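Local coordinates for type ii site-specific deoxyribonuclease (Klebsiella pneumoniae, PDB 6EKR), which probably cleaves double-stranded DNA at specific sites, as a type IIP restriction endonuclease of the PD-(D/E)xK nuclease class, at residues G43-F48 with K237-N242; Q54-F59 with P68-L73; A189-P194 with F291-F296; F223-C228 with S259-Y264. The protein carries 2 engineered substitutions. All blocks are in the same frame, centred on the assembly; numbering follows the deposited sequence.

Contact 1: residues G43-F48 with K237-N242; sequences GYFGSF and KKKKVN. With SO4 (sulfate ion), chain E.
A classic beta bulge in strand 41-49, where Phe45 and Gly46 both face Tyr56 of strand 53-61, packs against the turn that leads through Lys239 into Lys240 and Val241. The two strand segments diverge by 43°, and one backbone bond joins them: Val241 N donates a hydrogen bond to Ser47 O over 2.9 Å in a nearly straight line, from above the carbonyl plane. Gly46, without a side chain, lets its CA come within 4.1 Å of Lys240 CA. Beside it, Val241 CG2 sits at the edge of the Phe45 ring, 4.3 Å from CE2. The methylene chain of Lys239 runs past Phe45 O, its CD coming to 3.3 Å from that oxygen. Further along, CG of Phe48 stands anti to the backbone N (chi1 165°), and the ring turns its CD1 edge to Val241 O, in the ring plane.

Lys240, whose CB still touches Ser47 O, extends its chain to a sulfate ion, probably from the crystallisation liquor. Its NZ bonds O2 at 2.8 Å and, weakly, O3. Lys238 NZ reaches the same O3 at 2.9 Å, and Asn242 ND2 donates to O1. The anion would offset the repulsion between the two ammonium groups, consistent with a locally positive turn that can hold an anion.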
loop_
_atom_site.group_PDB
_atom_site.type_symbol
_atom_site.label_atom_id
_atom_site.label_comp_id
_atom_site.label_asym_id
_atom_site.label_seq_id
_atom_site.Cartn_x
_atom_site.Cartn_y
_atom_site.Cartn_z
ATOM N N GLY A 43 16.570 28.409 -1.545
ATOM C CA GLY A 43 16.687 28.957 -0.193
ATOM C C GLY A 43 16.396 27.989 0.946
ATOM O O GLY A 43 15.992 26.849 0.717
ATOM N N TYR A 44 16.617 28.445 2.178
ATOM C CA TYR A 44 16.241 27.673 3.357
ATOM C C TYR A 44 14.717 27.580 3.407
ATOM O O TYR A 44 14.024 28.565 3.213
ATOM C CB TYR A 44 16.798 28.304 4.649
ATOM C CG TYR A 44 16.171 27.730 5.899
ATOM C CD1 TYR A 44 16.758 26.660 6.568
ATOM C CD2 TYR A 44 14.959 28.234 6.386
ATOM C CE1 TYR A 44 16.163 26.122 7.698
ATOM C CE2 TYR A 44 14.356 27.699 7.506
ATOM C CZ TYR A 44 14.960 26.647 8.157
ATOM O OH TYR A 44 14.353 26.123 9.276
ATOM N N PHE A 45 14.204 26.393 3.675
ATOM C CA PHE A 45 12.769 26.177 3.647
ATOM C C PHE A 45 12.189 25.929 5.032
ATOM O O PHE A 45 11.239 26.591 5.436
ATOM C CB PHE A 45 12.431 25.008 2.722
ATOM C CG PHE A 45 11.030 24.498 2.883
ATOM C CD1 PHE A 45 9.960 25.179 2.314
ATOM C CD2 PHE A 45 10.778 23.336 3.599
ATOM C CE1 PHE A 45 8.663 24.710 2.460
ATOM C CE2 PHE A 45 9.481 22.867 3.749
ATOM C CZ PHE A 45 8.424 23.554 3.180
ATOM N N GLY A 46 12.761 24.961 5.739
ATOM C CA GLY A 46 12.235 24.507 7.018
ATOM C C GLY A 46 13.167 23.484 7.626
ATOM O O GLY A 46 14.157 23.082 7.009
ATOM N N SER A 47 12.855 23.063 8.844
ATOM C CA SER A 47 13.719 22.140 9.563
ATOM C C SER A 47 12.966 20.940 10.091
ATOM O O SER A 47 11.748 20.992 10.307
ATOM C CB SER A 47 14.396 22.852 10.727
ATOM O OG SER A 47 15.246 23.879 10.260
ATOM N N PHE A 48 13.696 19.849 10.274
ATOM C CA PHE A 48 13.199 18.757 11.092
ATOM C C PHE A 48 13.746 18.964 12.496
ATOM O O PHE A 48 14.900 19.390 12.669
ATOM C CB PHE A 48 13.629 17.389 10.540
ATOM C CG PHE A 48 13.455 16.259 11.515
ATOM C CD1 PHE A 48 12.194 15.706 11.745
ATOM C CD2 PHE A 48 14.546 15.754 12.210
ATOM C CE1 PHE A 48 12.013 14.661 12.650
ATOM C CE2 PHE A 48 14.383 14.706 13.122
ATOM C CZ PHE A 48 13.106 14.158 13.338
ATOM N N LYS A 237 2.574 24.415 4.596
ATOM C CA LYS A 237 1.966 25.519 5.337
ATOM C C LYS A 237 2.837 25.996 6.509
ATOM O O LYS A 237 3.063 27.204 6.656
ATOM C CB LYS A 237 0.568 25.122 5.838
ATOM C CG LYS A 237 -0.162 26.221 6.609
ATOM C CD LYS A 237 -1.181 25.635 7.592
ATOM C CE LYS A 237 -1.864 26.743 8.399
ATOM N NZ LYS A 237 -2.922 26.233 9.314
ATOM N N LYS A 238 3.315 25.055 7.333
ATOM C CA LYS A 238 4.065 25.385 8.564
ATOM C C LYS A 238 5.575 25.518 8.365
ATOM O O LYS A 238 6.306 25.773 9.326
ATOM C CB LYS A 238 3.805 24.360 9.671
ATOM C CG LYS A 238 2.374 24.261 10.137
ATOM C CD LYS A 238 2.279 23.322 11.340
ATOM C CE LYS A 238 0.914 22.640 11.406
ATOM N NZ LYS A 238 0.833 21.695 12.554
ATOM N N LYS A 239 6.037 25.342 7.130
ATOM C CA LYS A 239 7.455 25.465 6.811
ATOM C C LYS A 239 8.311 24.660 7.780
ATOM O O LYS A 239 9.089 25.215 8.563
ATOM C CB LYS A 239 7.897 26.938 6.783
ATOM C CG LYS A 239 7.790 27.597 5.410
ATOM C CD LYS A 239 8.774 28.761 5.269
ATOM C CE LYS A 239 8.886 29.191 3.820
ATOM N NZ LYS A 239 10.230 29.739 3.528
ATOM N N LYS A 240 8.138 23.345 7.736
ATOM C CA LYS A 240 8.971 22.419 8.504
ATOM C C LYS A 240 8.894 21.027 7.889
ATOM O O LYS A 240 8.001 20.757 7.073
ATOM C CB LYS A 240 8.575 22.397 9.988
ATOM C CG LYS A 240 7.158 21.974 10.259
ATOM C CD LYS A 240 7.059 21.381 11.635
ATOM C CE LYS A 240 5.917 20.385 11.706
ATOM N NZ LYS A 240 5.736 19.823 13.080
ATOM N N VAL A 241 9.827 20.157 8.275
ATOM C CA VAL A 241 9.937 18.831 7.668
ATOM C C VAL A 241 9.714 17.711 8.686
ATOM O O VAL A 241 10.336 17.686 9.747
ATOM C CB VAL A 241 11.304 18.646 6.956
ATOM C CG1 VAL A 241 11.398 17.281 6.290
ATOM C CG2 VAL A 241 11.540 19.749 5.929
ATOM N N ASN A 242 8.811 16.792 8.355
ATOM C CA ASN A 242 8.615 15.588 9.152
ATOM C C ASN A 242 9.447 14.446 8.611
ATOM O O ASN A 242 9.907 14.486 7.477
ATOM C CB ASN A 242 7.144 15.163 9.168
ATOM C CG ASN A 242 6.214 16.278 9.583
ATOM O OD1 ASN A 242 6.452 16.965 10.581
ATOM N ND2 ASN A 242 5.134 16.458 8.821
HETATM S S SO4 E . 3.046 18.233 11.888
HETATM O O1 SO4 E . 3.322 18.486 10.477
HETATM O O2 SO4 E . 4.203 17.596 12.512
HETATM O O3 SO4 E . 2.765 19.499 12.563
HETATM O O4 SO4 E . 1.892 17.348 12.011
#

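Contact 2: residues Q54-F59 with P68-L73; sequences QEYHSF and PVRDDL
His57 and Val69 pair through their backbones, each N-H bonding to the carbonyl of the other, in an antiparallel hydrogen-bonded pair whose CA atoms lie 4.8 Å apart. Asp71 covers one face of the His57 ring: its OD1 stands over the centre, 3.5 Å above the ring plane, with the carboxylate turned 43° from the ring. CG of Asp71 is anti to the backbone N (chi1 -178°), which starts the carboxylate out over the imidazole. One residue before His57, Tyr56 sets its CB 3.8 Å from Pro68 CB, while the CD1-CE1 side of its ring meets the CG methylene of Arg70. Phe59 CE2 touches Val69 CG2 at 4.2 Å.

Gln54 OE1 and Leu73 CD2 lie on opposite faces of the Arg70 guanidinium, each offset toward the rim. The Gln54 oxygen is 3.3 Å above the plane without a hydrogen bond, its amide tilted 23° from the guanidinium. Asp72 grips the group side-on: NE meets the syn lone pair of OD1 at 2.8 Å, close to the guanidinium plane, and NH2 bonds OD2. This pairing should fix the rotation of the planar group.

Further out, Tyr42 OH bonds Asp71 OD1, and Tyr56 OH bonds Asp267 and His243. Val69 also packs on Met116 and Cys120 of helix 101-125. The arrangement is an isolated beta bridge, by which the loop after the 53-61/64-65 hairpin folds back beside strand 53-61.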
loop_
_atom_site.group_PDB
_atom_site.type_symbol
_atom_site.label_atom_id
_atom_site.label_comp_id
_atom_site.label_asym_id
_atom_site.label_seq_id
_atom_site.Cartn_x
_atom_site.Cartn_y
_atom_site.Cartn_z
ATOM N N GLN A 54 17.676 19.275 11.915
ATOM C CA GLN A 54 18.151 19.096 10.546
ATOM C C GLN A 54 17.492 20.105 9.629
ATOM O O GLN A 54 16.273 20.078 9.427
ATOM C CB GLN A 54 17.932 17.671 10.038
ATOM C CG GLN A 54 18.482 17.446 8.654
ATOM C CD GLN A 54 19.975 17.660 8.586
ATOM O OE1 GLN A 54 20.762 16.747 8.851
ATOM N NE2 GLN A 54 20.381 18.870 8.214
ATOM N N GLU A 55 18.309 21.004 9.094
ATOM C CA GLU A 55 17.819 22.041 8.197
ATOM C C GLU A 55 17.640 21.524 6.778
ATOM O O GLU A 55 18.482 20.779 6.264
ATOM C CB GLU A 55 18.756 23.246 8.205
ATOM C CG GLU A 55 18.653 24.091 9.465
ATOM C CD GLU A 55 19.515 25.341 9.415
ATOM O OE1 GLU A 55 20.355 25.475 8.490
ATOM O OE2 GLU A 55 19.350 26.193 10.315
ATOM N N TYR A 56 16.539 21.926 6.156
ATOM C CA TYR A 56 16.268 21.559 4.773
ATOM C C TYR A 56 16.073 22.785 3.903
ATOM O O TYR A 56 15.480 23.770 4.335
ATOM C CB TYR A 56 15.026 20.675 4.693
ATOM C CG TYR A 56 15.224 19.264 5.197
ATOM C CD1 TYR A 56 15.699 18.265 4.345
ATOM C CD2 TYR A 56 14.932 18.920 6.521
ATOM C CE1 TYR A 56 15.874 16.966 4.797
ATOM C CE2 TYR A 56 15.111 17.617 6.979
ATOM C CZ TYR A 56 15.585 16.652 6.108
ATOM O OH TYR A 56 15.769 15.366 6.534
ATOM N N HIS A 57 16.577 22.714 2.675
ATOM C CA HIS A 57 16.351 23.754 1.672
ATOM C C HIS A 57 15.311 23.335 0.636
ATOM O O HIS A 57 14.943 22.168 0.542
ATOM C CB HIS A 57 17.659 24.104 0.968
ATOM C CG HIS A 57 18.532 25.047 1.739
ATOM N ND1 HIS A 57 19.106 24.714 2.948
ATOM C CD2 HIS A 57 18.948 26.303 1.459
ATOM C CE1 HIS A 57 19.828 25.730 3.384
ATOM N NE2 HIS A 57 19.746 26.707 2.500
ATOM N N SER A 58 14.841 24.297 -0.146
ATOM C CA SER A 58 13.929 24.017 -1.245
ATOM C C SER A 58 14.286 24.845 -2.472
ATOM O O SER A 58 14.826 25.938 -2.337
ATOM C CB SER A 58 12.507 24.330 -0.816
ATOM O OG SER A 58 11.755 24.794 -1.913
ATOM N N PHE A 59 14.004 24.316 -3.661
ATOM C CA PHE A 59 14.088 25.096 -4.891
ATOM C C PHE A 59 12.730 25.733 -5.124
ATOM O O PHE A 59 11.700 25.145 -4.804
ATOM C CB PHE A 59 14.453 24.224 -6.091
ATOM C CG PHE A 59 15.846 23.640 -6.037
ATOM C CD1 PHE A 59 16.931 24.341 -6.540
ATOM C CD2 PHE A 59 16.068 22.376 -5.511
ATOM C CE1 PHE A 59 18.212 23.794 -6.498
ATOM C CE2 PHE A 59 17.349 21.827 -5.464
ATOM C CZ PHE A 59 18.412 22.533 -5.957
ATOM N N PRO A 68 11.646 19.103 0.136
ATOM C CA PRO A 68 12.778 19.600 0.915
ATOM C C PRO A 68 14.087 18.891 0.565
ATOM O O PRO A 68 14.100 17.683 0.315
ATOM C CB PRO A 68 12.360 19.309 2.359
ATOM C CG PRO A 68 11.431 18.153 2.256
ATOM C CD PRO A 68 10.680 18.372 0.976
ATOM N N VAL A 69 15.172 19.658 0.560
ATOM C CA VAL A 69 16.481 19.198 0.112
ATOM C C VAL A 69 17.536 19.486 1.178
ATOM O O VAL A 69 17.709 20.630 1.603
ATOM C CB VAL A 69 16.868 19.871 -1.239
ATOM C CG1 VAL A 69 18.372 19.977 -1.413
ATOM C CG2 VAL A 69 16.269 19.116 -2.402
ATOM N N ARG A 70 18.230 18.440 1.612
ATOM C CA ARG A 70 19.362 18.613 2.507
ATOM C C ARG A 70 20.492 19.316 1.773
ATOM O O ARG A 70 21.207 18.704 0.979
ATOM C CB ARG A 70 19.833 17.279 3.095
ATOM C CG ARG A 70 19.160 16.926 4.405
ATOM C CD ARG A 70 19.734 15.669 5.006
ATOM N NE ARG A 70 21.083 15.882 5.515
ATOM C CZ ARG A 70 21.869 14.925 5.999
ATOM N NH1 ARG A 70 21.458 13.660 6.043
ATOM N NH2 ARG A 70 23.077 15.238 6.435
ATOM N N ASP A 71 20.625 20.612 2.050
ATOM C CA ASP A 71 21.631 21.478 1.440
ATOM C C ASP A 71 23.049 20.984 1.674
ATOM O O ASP A 71 23.927 21.131 0.818
ATOM C CB ASP A 71 21.510 22.879 2.010
ATOM C CG ASP A 71 22.488 23.836 1.384
ATOM O OD1 ASP A 71 22.043 24.642 0.547
ATOM O OD2 ASP A 71 23.699 23.777 1.708
ATOM N N ASP A 72 23.261 20.406 2.849
ATOM C CA ASP A 72 24.539 19.829 3.199
ATOM C C ASP A 72 24.851 18.577 2.376
ATOM O O ASP A 72 25.939 18.023 2.491
ATOM C CB ASP A 72 24.542 19.486 4.683
ATOM C CG ASP A 72 23.839 18.186 4.976
ATOM O OD1 ASP A 72 22.595 18.173 5.123
ATOM O OD2 ASP A 72 24.547 17.169 5.063
ATOM N N LEU A 73 23.895 18.140 1.555
ATOM C CA LEU A 73 23.999 16.882 0.810
ATOM C C LEU A 73 23.929 17.110 -0.710
ATOM O O LEU A 73 24.650 16.473 -1.485
ATOM C CB LEU A 73 22.888 15.931 1.273
ATOM C CG LEU A 73 23.199 14.458 1.574
ATOM C CD1 LEU A 73 24.356 14.283 2.565
ATOM C CD2 LEU A 73 21.945 13.738 2.079
#

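Contact 3: residues A189-P194 with F291-F296; sequences ASVVIP and FDIYSF
Strand 190-194 and the helical segment 291-296 run almost antiparallel, their directions 159° apart and their axes 10.2 Å from each other at closest approach. No hydrogen bond links them, and the backbones remain well separated, with Val191 CA and Ile293 CA as the nearest pair at 8.2 Å. Val191 and Ile193 of the strand, and Ala189 just before it, point toward the helix, while Ile293 and Phe296, three residues and just under one turn apart, answer from the other side.

Val191 carries the contact. Its CG1, anti to the carbonyl carbon (chi1 -56°), lies over one face of the Phe296 ring in a CH-pi contact, 3.8 Å from the centroid and 23° off the ring normal. The methyl is displaced toward the CD2-CE2 side of the ring, and the valine and phenylalanine side chains run by one another, pointing opposite ways. The same CG1 also touches Ile293 CD1 at 4.2 Å. Ile193 and Ile293 meet tip to tip, their CD1 methyls 4.1 Å apart. At the far end Ala189 CB approaches Phe296 CZ obliquely at 4.4 Å.

Leu145 of helix 132-148 touches both isoleucines, and Phe225 of the adjoining strand packs on Val191, so this apolar layer is shared by two helices and the sheet. Every touching residue is buried. Such a helix laid on the face of a mixed sheet is the layered alpha/beta packing expected of the PD-(D/E)xK nuclease core.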
loop_
_atom_site.group_PDB
_atom_site.type_symbol
_atom_site.label_atom_id
_atom_site.label_comp_id
_atom_site.label_asym_id
_atom_site.label_seq_id
_atom_site.Cartn_x
_atom_site.Cartn_y
_atom_site.Cartn_z
ATOM N N ALA A 189 22.975 -17.339 -6.232
ATOM C CA ALA A 189 22.489 -16.326 -5.310
ATOM C C ALA A 189 22.424 -14.986 -6.033
ATOM O O ALA A 189 23.219 -14.712 -6.943
ATOM C CB ALA A 189 23.381 -16.230 -4.095
ATOM N N SER A 190 21.470 -14.159 -5.622
ATOM C CA SER A 190 21.255 -12.861 -6.238
ATOM C C SER A 190 20.656 -11.891 -5.246
ATOM O O SER A 190 20.028 -12.297 -4.262
ATOM C CB SER A 190 20.312 -13.001 -7.428
ATOM O OG SER A 190 19.239 -13.866 -7.108
ATOM N N VAL A 191 20.857 -10.605 -5.515
ATOM C CA VAL A 191 20.227 -9.548 -4.737
ATOM C C VAL A 191 18.982 -9.025 -5.433
ATOM O O VAL A 191 18.810 -9.182 -6.640
ATOM C CB VAL A 191 21.180 -8.375 -4.473
ATOM C CG1 VAL A 191 22.434 -8.870 -3.805
ATOM C CG2 VAL A 191 21.521 -7.640 -5.766
ATOM N N VAL A 192 18.112 -8.417 -4.639
ATOM C CA VAL A 192 16.913 -7.772 -5.125
ATOM C C VAL A 192 16.878 -6.398 -4.487
ATOM O O VAL A 192 16.785 -6.276 -3.265
ATOM C CB VAL A 192 15.660 -8.548 -4.727
ATOM C CG1 VAL A 192 14.422 -7.816 -5.189
ATOM C CG2 VAL A 192 15.688 -9.946 -5.319
ATOM N N ILE A 193 16.967 -5.364 -5.317
ATOM C CA ILE A 193 17.039 -3.995 -4.819
ATOM C C ILE A 193 15.748 -3.201 -5.082
ATOM O O ILE A 193 15.561 -2.643 -6.162
ATOM C CB ILE A 193 18.282 -3.265 -5.352
ATOM C CG1 ILE A 193 19.534 -4.096 -5.034
ATOM C CG2 ILE A 193 18.361 -1.861 -4.758
ATOM C CD1 ILE A 193 20.685 -3.904 -5.999
ATOM N N PRO A 194 14.839 -3.172 -4.087
ATOM C CA PRO A 194 13.658 -2.342 -4.209
ATOM C C PRO A 194 14.032 -0.879 -4.043
ATOM O O PRO A 194 14.616 -0.495 -3.029
ATOM C CB PRO A 194 12.779 -2.804 -3.039
ATOM C CG PRO A 194 13.412 -4.045 -2.509
ATOM C CD PRO A 194 14.845 -3.913 -2.811
ATOM N N PHE A 291 29.279 -0.318 -1.451
ATOM C CA PHE A 291 30.260 -1.234 -0.879
ATOM C C PHE A 291 29.593 -2.522 -0.383
ATOM O O PHE A 291 30.069 -3.609 -0.681
ATOM C CB PHE A 291 31.103 -0.576 0.232
ATOM C CG PHE A 291 31.941 -1.562 1.008
ATOM C CD1 PHE A 291 33.134 -2.048 0.481
ATOM C CD2 PHE A 291 31.511 -2.039 2.247
ATOM C CE1 PHE A 291 33.892 -2.985 1.185
ATOM C CE2 PHE A 291 32.262 -2.974 2.962
ATOM C CZ PHE A 291 33.451 -3.449 2.433
ATOM N N ASP A 292 28.496 -2.407 0.360
ATOM C CA ASP A 292 27.807 -3.597 0.832
ATOM C C ASP A 292 27.397 -4.528 -0.312
ATOM O O ASP A 292 27.576 -5.746 -0.223
ATOM C CB ASP A 292 26.603 -3.225 1.688
ATOM C CG ASP A 292 27.004 -2.643 3.024
ATOM O OD1 ASP A 292 27.970 -3.149 3.629
ATOM O OD2 ASP A 292 26.352 -1.688 3.482
ATOM N N ILE A 293 26.865 -3.948 -1.383
ATOM C CA ILE A 293 26.449 -4.725 -2.542
ATOM C C ILE A 293 27.666 -5.366 -3.197
ATOM O O ILE A 293 27.638 -6.547 -3.519
ATOM C CB ILE A 293 25.612 -3.872 -3.549
ATOM C CG1 ILE A 293 24.194 -3.630 -3.004
ATOM C CG2 ILE A 293 25.567 -4.506 -4.948
ATOM C CD1 ILE A 293 23.289 -4.862 -2.937
ATOM N N TYR A 294 28.736 -4.593 -3.371
ATOM C CA TYR A 294 29.965 -5.109 -3.952
ATOM C C TYR A 294 30.507 -6.219 -3.089
ATOM O O TYR A 294 30.822 -7.304 -3.584
ATOM C CB TYR A 294 31.008 -4.009 -4.051
ATOM C CG TYR A 294 32.369 -4.478 -4.520
ATOM C CD1 TYR A 294 32.706 -4.443 -5.870
ATOM C CD2 TYR A 294 33.327 -4.941 -3.616
ATOM C CE1 TYR A 294 33.948 -4.852 -6.307
ATOM C CE2 TYR A 294 34.567 -5.361 -4.045
ATOM C CZ TYR A 294 34.872 -5.308 -5.391
ATOM O OH TYR A 294 36.106 -5.715 -5.841
ATOM N N SER A 295 30.619 -5.935 -1.795
ATOM C CA SER A 295 31.078 -6.898 -0.816
ATOM C C SER A 295 30.339 -8.228 -0.962
ATOM O O SER A 295 30.966 -9.283 -0.932
ATOM C CB SER A 295 30.917 -6.318 0.588
ATOM O OG SER A 295 30.931 -7.323 1.584
ATOM N N PHE A 296 29.016 -8.160 -1.146
ATOM C CA PHE A 296 28.154 -9.341 -1.315
ATOM C C PHE A 296 28.614 -10.205 -2.463
ATOM O O PHE A 296 28.672 -11.435 -2.342
ATOM C CB PHE A 296 26.690 -8.933 -1.545
ATOM C CG PHE A 296 25.762 -10.094 -1.842
ATOM C CD1 PHE A 296 25.116 -10.767 -0.812
ATOM C CD2 PHE A 296 25.529 -10.500 -3.155
ATOM C CE1 PHE A 296 24.263 -11.837 -1.079
ATOM C CE2 PHE A 296 24.676 -11.568 -3.436
ATOM C CZ PHE A 296 24.039 -12.234 -2.400
#

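Contact 4: residues F223-C228 with S259-Y264; sequences FSFLAC and SLSGMY
Phe225 offers one face of its ring to Ser261, whose CB lies 3.7 Å from the ring centroid and 15° off the normal, nearer the CE1-CZ side. Tyr264 lies alongside and points the same way, so that its CE2 comes into the plane of the Phe225 ring at the edge, 3.9 Å from CD1. The Tyr264 ring in turn places its CD2 edge against Leu226 O. Its hydroxyl, next to the Phe225 rim, is hydrogen-bonded to Asp292 of helix 286-298.

The backbones of 223-228 and 259-264 run parallel, 17° apart in direction. Ser261 N donates to Ser224 O at 2.8 Å. Leu226 bonds strand 262-265 through both its N and its O: the N to Gly262 O, nearly straight at 174°, and the O from Tyr264 N at 2.7 Å, with the donor nearly along the C=O axis. Cys228 N closes the series on Tyr264 O. These are neighbouring inner strands of the mixed five-stranded sheet, 222-227 being the central one, in keeping with the alpha/beta core of PD-(D/E)xK nucleases; a hairpin and helix 247-257 lie between them in sequence.

On the other side of the sheet from Ala227 and Tyr264, Leu226 and selenomethionine Met263 lie side by side, with Leu226 CD2 4.2 Å from Met263 CG. Leu260 brings CD2 to within 3.5 Å of Ser224 CB. Helix 204-217 covers this side: its Pro206 packs on Leu226, its Phe207 and Gln210 pack on Leu260, and Gln210 NE2 bonds Ser224 OG.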
loop_
_atom_site.group_PDB
_atom_site.type_symbol
_atom_site.label_atom_id
_atom_site.label_comp_id
_atom_site.label_asym_id
_atom_site.label_seq_id
_atom_site.Cartn_x
_atom_site.Cartn_y
_atom_site.Cartn_z
ATOM N N PHE A 223 18.436 -12.177 -1.503
ATOM C CA PHE A 223 18.739 -11.283 -0.401
ATOM C C PHE A 223 18.340 -9.880 -0.811
ATOM O O PHE A 223 18.718 -9.403 -1.884
ATOM C CB PHE A 223 20.234 -11.348 -0.042
ATOM C CG PHE A 223 20.700 -12.718 0.389
ATOM C CD1 PHE A 223 20.726 -13.065 1.736
ATOM C CD2 PHE A 223 21.119 -13.657 -0.549
ATOM C CE1 PHE A 223 21.162 -14.325 2.145
ATOM C CE2 PHE A 223 21.550 -14.922 -0.155
ATOM C CZ PHE A 223 21.573 -15.253 1.200
ATOM N N SER A 224 17.560 -9.230 0.040
ATOM C CA SER A 224 16.969 -7.942 -0.296
ATOM C C SER A 224 17.702 -6.820 0.391
ATOM O O SER A 224 17.930 -6.872 1.600
ATOM C CB SER A 224 15.496 -7.901 0.094
ATOM O OG SER A 224 14.729 -8.783 -0.705
ATOM N N PHE A 225 18.083 -5.811 -0.388
ATOM C CA PHE A 225 18.668 -4.600 0.150
ATOM C C PHE A 225 17.799 -3.463 -0.317
ATOM O O PHE A 225 17.572 -3.308 -1.519
ATOM C CB PHE A 225 20.073 -4.381 -0.390
ATOM C CG PHE A 225 21.030 -5.492 -0.105
ATOM C CD1 PHE A 225 22.090 -5.291 0.765
ATOM C CD2 PHE A 225 20.911 -6.724 -0.746
ATOM C CE1 PHE A 225 23.016 -6.309 1.011
ATOM C CE2 PHE A 225 21.818 -7.743 -0.500
ATOM C CZ PHE A 225 22.882 -7.532 0.380
ATOM N N LEU A 226 17.339 -2.654 0.628
ATOM C CA LEU A 226 16.406 -1.580 0.340
ATOM C C LEU A 226 17.106 -0.238 0.181
ATOM O O LEU A 226 17.785 0.230 1.095
ATOM C CB LEU A 226 15.368 -1.518 1.461
ATOM C CG LEU A 226 14.134 -0.629 1.339
ATOM C CD1 LEU A 226 13.522 -0.689 -0.051
ATOM C CD2 LEU A 226 13.122 -1.061 2.382
ATOM N N ALA A 227 16.919 0.384 -0.982
ATOM C CA ALA A 227 17.532 1.683 -1.287
ATOM C C ALA A 227 16.499 2.800 -1.354
ATOM O O ALA A 227 15.553 2.721 -2.130
ATOM C CB ALA A 227 18.306 1.614 -2.591
ATOM N N CYS A 228 16.697 3.837 -0.542
ATOM C CA CYS A 228 15.811 4.995 -0.513
ATOM C C CYS A 228 16.584 6.307 -0.550
ATOM O O CYS A 228 17.808 6.309 -0.505
ATOM C CB CYS A 228 14.934 4.951 0.730
ATOM S SG CYS A 228 13.884 3.499 0.826
ATOM N N SER A 259 13.318 -11.301 6.721
ATOM C CA SER A 259 14.535 -10.560 7.005
ATOM C C SER A 259 15.173 -9.974 5.747
ATOM O O SER A 259 15.413 -10.682 4.775
ATOM C CB SER A 259 15.529 -11.441 7.754
ATOM O OG SER A 259 15.624 -12.691 7.105
ATOM N N LEU A 260 15.430 -8.668 5.777
ATOM C CA LEU A 260 16.185 -7.991 4.724
ATOM C C LEU A 260 17.607 -7.746 5.201
ATOM O O LEU A 260 17.856 -7.593 6.404
ATOM C CB LEU A 260 15.545 -6.655 4.332
ATOM C CG LEU A 260 14.048 -6.573 4.068
ATOM C CD1 LEU A 260 13.715 -5.167 3.651
ATOM C CD2 LEU A 260 13.592 -7.576 3.018
ATOM N N SER A 261 18.532 -7.691 4.248
ATOM C CA SER A 261 19.939 -7.559 4.553
ATOM C C SER A 261 20.293 -6.160 5.017
ATOM O O SER A 261 21.225 -5.977 5.803
ATOM C CB SER A 261 20.757 -7.931 3.339
ATOM O OG SER A 261 20.500 -9.277 3.001
ATOM N N GLY A 262 19.547 -5.171 4.543
ATOM C CA GLY A 262 19.835 -3.797 4.904
ATOM C C GLY A 262 18.830 -2.794 4.399
ATOM O O GLY A 262 18.044 -3.082 3.493
HETATM N N MSE A 263 18.877 -1.616 5.021
HETATM C CA MSE A 263 18.089 -0.450 4.665
HETATM C C MSE A 263 19.026 0.725 4.439
HETATM O O MSE A 263 19.865 1.039 5.290
HETATM C CB MSE A 263 17.138 -0.106 5.800
HETATM C CG MSE A 263 15.728 -0.649 5.633
HETATM SE SE MSE A 263 14.648 -0.237 7.225
HETATM C CE MSE A 263 15.456 1.480 7.720
ATOM N N TYR A 264 18.889 1.389 3.300
ATOM C CA TYR A 264 19.842 2.429 2.942
ATOM C C TYR A 264 19.151 3.738 2.583
ATOM O O TYR A 264 18.125 3.748 1.898
ATOM C CB TYR A 264 20.759 1.933 1.816
ATOM C CG TYR A 264 21.468 0.624 2.146
ATOM C CD1 TYR A 264 22.761 0.620 2.655
ATOM C CD2 TYR A 264 20.835 -0.605 1.966
ATOM C CE1 TYR A 264 23.407 -0.563 2.967
ATOM C CE2 TYR A 264 21.474 -1.791 2.280
ATOM C CZ TYR A 264 22.761 -1.760 2.776
ATOM O OH TYR A 264 23.403 -2.931 3.084
#

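In the fold
The four contacts form two pairs. Contacts 1 and 2, with centres about 9 Å apart, share the antiparallel sheet in which strands 41-49 and 53-61 are neighbours, joined by backbone bonds such as Phe48 N to Gln54 O. Contacts 3 and 4, also about 9 Å apart between centres, share the mixed five-stranded sheet through adjacent strands 190-194 and 222-227. The centres of contacts 1 and 3 lie about 35 Å apart on opposite sides of the chain's centre. Contact 2 closes before contacts 3 and 4 open, whereas residues 237-242 of contact 1 fall between the two segments of contact 4, so the chain leaves the nuclease-type core to meet the N-terminal sheet and then returns.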